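Local coordinates for clostripain-related protein (Bacteroides thetaiotaomicron, PDB 5L20) that is probably a cysteine peptidase of the clostripain (C11) family, here represented by an N-terminal fragment of the longer protein, at residues A[7-18]-A[44-55]. Sequence-based numbering, arbitrary orientation.
Sequences PTEQTVFMYLPW and DERIIIFMCTTA
Asp-44 O takes two backbone N-H groups from the facing segment, just where strand 10-16 begins: Glu-9 N at 2.9 Å and, more weakly, Gln-10 N at 3.3 Å. From there 10-16 and 45-52 run parallel, with Val-12, Met-14 and Leu-16 each giving one backbone bond and accepting another. Close by, the CG of Pro-7 sits over one face of the Arg-46 guanidinium, while a water in the guanidinium plane joins NH2 of Arg-46 to Pro-7 O; NH1 hydrogen-bonds Ser-100 OG. On the face carrying Phe-13 and Tyr-15, Phe-50 lies alongside both, pointing the same way: its CB lies at the edge of the Phe-13 ring, 3.6 Å from CE1, and its CD1 comes 3.6 Å from Tyr-15 CE1, the Tyr-15 and Phe-50 ring planes inclined at 34°. At the far end Trp-18, with CG anti to its own N (chi1 -178°), lays its indole over the backbone of 54-55; Ala-55 CB makes a CH-pi contact 3.7 Å from the five-membered ring's centroid, and NE1 hydrogen-bonds Asp-20 OD1. A serine in place of this tryptophan would probably leave the Thr-54 to Ala-55 backbone without the indole face lying over it and Asp-20 without its indole partner. With helix 23-37 connecting them, these adjacent parallel strands form a classic beta-alpha-beta crossover, consistent with the caspase-like core of C11 peptidases.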
loop_
_atom_site.group_PDB
_atom_site.type_symbol
_atom_site.label_atom_id
_atom_site.label_comp_id
_atom_site.label_asym_id
_atom_site.label_seq_id
_atom_site.Cartn_x
_atom_site.Cartn_y
_atom_site.Cartn_z
ATOM N N PRO A 7 9.439 -7.844 13.608
ATOM C CA PRO A 7 9.683 -6.400 13.480
ATOM C C PRO A 7 8.588 -5.608 14.170
ATOM O O PRO A 7 7.405 -5.908 14.018
ATOM C CB PRO A 7 9.664 -6.166 11.967
ATOM C CG PRO A 7 8.786 -7.245 11.448
ATOM C CD PRO A 7 8.983 -8.435 12.340
ATOM N N THR A 8 8.976 -4.617 14.954
ATOM C CA THR A 8 7.995 -3.888 15.733
ATOM C C THR A 8 8.183 -2.385 15.658
ATOM O O THR A 8 7.430 -1.656 16.292
ATOM C CB THR A 8 8.039 -4.280 17.222
ATOM O OG1 THR A 8 9.369 -4.105 17.723
ATOM C CG2 THR A 8 7.571 -5.730 17.431
ATOM N N GLU A 9 9.183 -1.901 14.922
ATOM C CA GLU A 9 9.447 -0.460 14.981
ATOM C C GLU A 9 8.582 0.384 14.030
ATOM O O GLU A 9 8.041 1.414 14.450
ATOM C CB GLU A 9 10.930 -0.143 14.718
ATOM C CG GLU A 9 11.881 -0.619 15.811
ATOM C CD GLU A 9 11.549 -0.052 17.178
ATOM O OE1 GLU A 9 11.255 1.162 17.272
ATOM O OE2 GLU A 9 11.571 -0.828 18.161
ATOM N N GLN A 10 8.469 -0.031 12.772
ATOM C CA GLN A 10 7.850 0.831 11.770
ATOM C C GLN A 10 7.132 0.035 10.713
ATOM O O GLN A 10 7.617 -0.987 10.277
ATOM C CB GLN A 10 8.906 1.713 11.096
ATOM C CG GLN A 10 8.326 2.702 10.082
ATOM C CD GLN A 10 9.374 3.106 9.075
ATOM O OE1 GLN A 10 10.230 2.298 8.697
ATOM N NE2 GLN A 10 9.282 4.339 8.575
ATOM N N THR A 11 5.942 0.499 10.331
ATOM C CA THR A 11 5.243 0.020 9.155
ATOM C C THR A 11 5.206 1.135 8.136
ATOM O O THR A 11 4.741 2.256 8.456
ATOM C CB THR A 11 3.792 -0.344 9.486
ATOM O OG1 THR A 11 3.762 -1.364 10.484
ATOM C CG2 THR A 11 3.062 -0.804 8.260
ATOM N N VAL A 12 5.696 0.850 6.933
ATOM C CA VAL A 12 5.539 1.760 5.806
ATOM C C VAL A 12 4.349 1.248 5.002
ATOM O O VAL A 12 4.383 0.126 4.468
ATOM C CB VAL A 12 6.810 1.813 4.911
ATOM C CG1 VAL A 12 6.593 2.695 3.701
ATOM C CG2 VAL A 12 8.022 2.306 5.723
ATOM N N PHE A 13 3.286 2.046 4.950
ATOM C CA PHE A 13 2.073 1.672 4.241
ATOM C C PHE A 13 1.998 2.392 2.907
ATOM O O PHE A 13 1.814 3.609 2.873
ATOM C CB PHE A 13 0.855 1.986 5.104
ATOM C CG PHE A 13 -0.461 1.706 4.428
ATOM C CD1 PHE A 13 -0.657 0.533 3.694
ATOM C CD2 PHE A 13 -1.520 2.606 4.563
ATOM C CE1 PHE A 13 -1.885 0.295 3.089
ATOM C CE2 PHE A 13 -2.732 2.355 3.975
ATOM C CZ PHE A 13 -2.922 1.212 3.236
ATOM N N MET A 14 2.108 1.637 1.817
ATOM C CA MET A 14 1.964 2.166 0.478
ATOM C C MET A 14 0.507 1.984 0.068
ATOM O O MET A 14 0.020 0.832 -0.035
ATOM C CB MET A 14 2.901 1.461 -0.499
ATOM C CG MET A 14 2.827 2.092 -1.887
ATOM S SD MET A 14 4.092 1.411 -2.980
ATOM C CE MET A 14 5.132 2.862 -3.065
ATOM N N TYR A 15 -0.152 3.097 -0.207
ATOM C CA TYR A 15 -1.592 3.159 -0.434
ATOM C C TYR A 15 -1.852 3.634 -1.860
ATOM O O TYR A 15 -1.501 4.777 -2.218
ATOM C CB TYR A 15 -2.210 4.125 0.594
ATOM C CG TYR A 15 -3.694 4.376 0.451
ATOM C CD1 TYR A 15 -4.582 3.319 0.527
ATOM C CD2 TYR A 15 -4.209 5.653 0.248
ATOM C CE1 TYR A 15 -5.949 3.519 0.422
ATOM C CE2 TYR A 15 -5.597 5.873 0.161
ATOM C CZ TYR A 15 -6.445 4.804 0.247
ATOM O OH TYR A 15 -7.793 4.968 0.110
ATOM N N LEU A 16 -2.410 2.727 -2.673
ATOM C CA LEU A 16 -2.546 2.932 -4.108
ATOM C C LEU A 16 -4.012 2.730 -4.505
ATOM O O LEU A 16 -4.382 1.712 -5.130
ATOM C CB LEU A 16 -1.605 1.991 -4.895
ATOM C CG LEU A 16 -0.124 2.137 -4.534
ATOM C CD1 LEU A 16 0.654 0.934 -5.090
ATOM C CD2 LEU A 16 0.410 3.446 -5.084
ATOM N N PRO A 17 -4.867 3.660 -4.121
ATOM C CA PRO A 17 -6.279 3.532 -4.488
ATOM C C PRO A 17 -6.455 3.723 -5.992
ATOM O O PRO A 17 -5.529 4.155 -6.698
ATOM C CB PRO A 17 -6.958 4.647 -3.685
ATOM C CG PRO A 17 -5.886 5.682 -3.506
ATOM C CD PRO A 17 -4.600 4.887 -3.341
ATOM N N TRP A 18 -7.658 3.445 -6.478
ATOM C CA TRP A 18 -7.872 3.442 -7.931
ATOM C C TRP A 18 -7.594 4.791 -8.572
ATOM O O TRP A 18 -8.052 5.824 -8.094
ATOM C CB TRP A 18 -9.308 3.003 -8.233
ATOM C CG TRP A 18 -9.612 2.916 -9.694
ATOM C CD1 TRP A 18 -10.488 3.690 -10.386
ATOM C CD2 TRP A 18 -9.041 1.997 -10.634
ATOM N NE1 TRP A 18 -10.499 3.314 -11.719
ATOM C CE2 TRP A 18 -9.609 2.284 -11.891
ATOM C CE3 TRP A 18 -8.084 0.983 -10.538
ATOM C CZ2 TRP A 18 -9.269 1.570 -13.051
ATOM C CZ3 TRP A 18 -7.742 0.273 -11.697
ATOM C CH2 TRP A 18 -8.335 0.580 -12.930
ATOM N N ASP A 44 13.510 -4.445 11.346
ATOM C CA ASP A 44 12.692 -3.776 12.357
ATOM C C ASP A 44 11.418 -3.195 11.768
ATOM O O ASP A 44 10.666 -2.529 12.482
ATOM C CB ASP A 44 13.447 -2.619 13.011
ATOM C CG ASP A 44 14.469 -3.060 14.021
ATOM O OD1 ASP A 44 14.250 -4.075 14.714
ATOM O OD2 ASP A 44 15.495 -2.351 14.128
ATOM N N GLU A 45 11.221 -3.396 10.469
ATOM C CA GLU A 45 10.140 -2.704 9.754
ATOM C C GLU A 45 9.393 -3.656 8.847
ATOM O O GLU A 45 9.942 -4.684 8.439
ATOM C CB GLU A 45 10.690 -1.538 8.924
ATOM C CG GLU A 45 11.515 -0.509 9.699
ATOM C CD GLU A 45 13.000 -0.859 9.781
ATOM O OE1 GLU A 45 13.440 -1.836 9.131
ATOM O OE2 GLU A 45 13.727 -0.139 10.498
ATOM N N ARG A 46 8.148 -3.299 8.520
ATOM C CA ARG A 46 7.370 -4.012 7.508
ATOM C C ARG A 46 6.910 -3.032 6.435
ATOM O O ARG A 46 6.662 -1.855 6.731
ATOM C CB ARG A 46 6.137 -4.685 8.111
ATOM C CG ARG A 46 6.386 -5.877 9.063
ATOM C CD ARG A 46 5.074 -6.693 9.252
ATOM N NE ARG A 46 5.094 -7.616 10.380
ATOM C CZ ARG A 46 4.880 -7.265 11.650
ATOM N NH1 ARG A 46 4.647 -5.992 11.975
ATOM N NH2 ARG A 46 4.928 -8.183 12.612
ATOM N N ILE A 47 6.764 -3.530 5.214
ATOM C CA ILE A 47 6.159 -2.783 4.125
ATOM C C ILE A 47 4.837 -3.458 3.789
ATOM O O ILE A 47 4.824 -4.654 3.449
ATOM C CB ILE A 47 7.046 -2.736 2.869
ATOM C CG1 ILE A 47 8.333 -1.956 3.171
ATOM C CG2 ILE A 47 6.271 -2.083 1.732
ATOM C CD1 ILE A 47 9.323 -1.933 2.060
ATOM N N ILE A 48 3.748 -2.709 3.897
ATOM C CA ILE A 48 2.397 -3.197 3.634
ATOM C C ILE A 48 1.823 -2.368 2.494
ATOM O O ILE A 48 1.953 -1.138 2.513
ATOM C CB ILE A 48 1.485 -3.048 4.871
ATOM C CG1 ILE A 48 2.077 -3.735 6.107
ATOM C CG2 ILE A 48 0.050 -3.480 4.522
ATOM C CD1 ILE A 48 2.226 -5.256 5.929
ATOM N N ILE A 49 1.223 -3.014 1.497
ATOM C CA ILE A 49 0.699 -2.330 0.340
ATOM C C ILE A 49 -0.777 -2.627 0.150
ATOM O O ILE A 49 -1.181 -3.793 0.209
ATOM C CB ILE A 49 1.469 -2.716 -0.934
ATOM C CG1 ILE A 49 2.972 -2.493 -0.684
ATOM C CG2 ILE A 49 0.925 -1.959 -2.131
ATOM C CD1 ILE A 49 3.855 -2.659 -1.897
ATOM N N PHE A 50 -1.579 -1.577 -0.009
ATOM C CA PHE A 50 -2.967 -1.675 -0.459
ATOM C C PHE A 50 -2.993 -1.205 -1.886
ATOM O O PHE A 50 -2.619 -0.063 -2.168
ATOM C CB PHE A 50 -3.906 -0.817 0.389
ATOM C CG PHE A 50 -5.316 -0.726 -0.128
ATOM C CD1 PHE A 50 -5.681 0.239 -1.070
ATOM C CD2 PHE A 50 -6.295 -1.603 0.364
ATOM C CE1 PHE A 50 -7.024 0.345 -1.498
ATOM C CE2 PHE A 50 -7.619 -1.505 -0.055
ATOM C CZ PHE A 50 -7.990 -0.538 -0.983
ATOM N N MET A 51 -3.442 -2.050 -2.812
ATOM C CA MET A 51 -3.557 -1.603 -4.186
ATOM C C MET A 51 -4.866 -2.041 -4.826
ATOM O O MET A 51 -5.207 -3.233 -4.791
ATOM C CB MET A 51 -2.384 -2.094 -5.038
ATOM C CG MET A 51 -2.525 -1.619 -6.456
ATOM S SD MET A 51 -1.082 -2.013 -7.439
ATOM C CE MET A 51 -1.701 -1.597 -9.053
ATOM N N CYS A 52 -5.591 -1.082 -5.384
ATOM C CA CYS A 52 -6.758 -1.365 -6.230
ATOM C C CYS A 52 -6.271 -1.918 -7.556
ATOM O O CYS A 52 -5.519 -1.259 -8.265
ATOM C CB CYS A 52 -7.598 -0.111 -6.460
ATOM S SG CYS A 52 -8.556 0.421 -5.031
ATOM N N THR A 53 -6.702 -3.129 -7.898
ATOM C CA THR A 53 -6.346 -3.678 -9.202
ATOM C C THR A 53 -7.418 -3.322 -10.232
ATOM O O THR A 53 -7.162 -3.346 -11.443
ATOM C CB THR A 53 -6.177 -5.185 -9.125
ATOM O OG1 THR A 53 -7.366 -5.735 -8.560
ATOM C CG2 THR A 53 -5.004 -5.558 -8.221
ATOM N N THR A 54 -8.631 -3.039 -9.745
ATOM C CA THR A 54 -9.686 -2.394 -10.529
ATOM C C THR A 54 -10.345 -1.359 -9.638
ATOM O O THR A 54 -9.971 -1.235 -8.458
ATOM C CB THR A 54 -10.764 -3.395 -11.026
ATOM O OG1 THR A 54 -11.608 -3.766 -9.924
ATOM C CG2 THR A 54 -10.127 -4.649 -11.651
ATOM N N ALA A 55 -11.344 -0.647 -10.150
ATOM C CA ALA A 55 -12.020 0.373 -9.348
ATOM C C ALA A 55 -12.721 -0.220 -8.120
ATOM O O ALA A 55 -12.967 0.487 -7.134
ATOM C CB ALA A 55 -13.015 1.129 -10.191
HETATM O O HOH W 1 4.835 -6.400 15.039
HETATM O O HOH W 2 11.833 -4.512 15.755
HETATM O O HOH W 3 -4.388 1.223 -7.957
#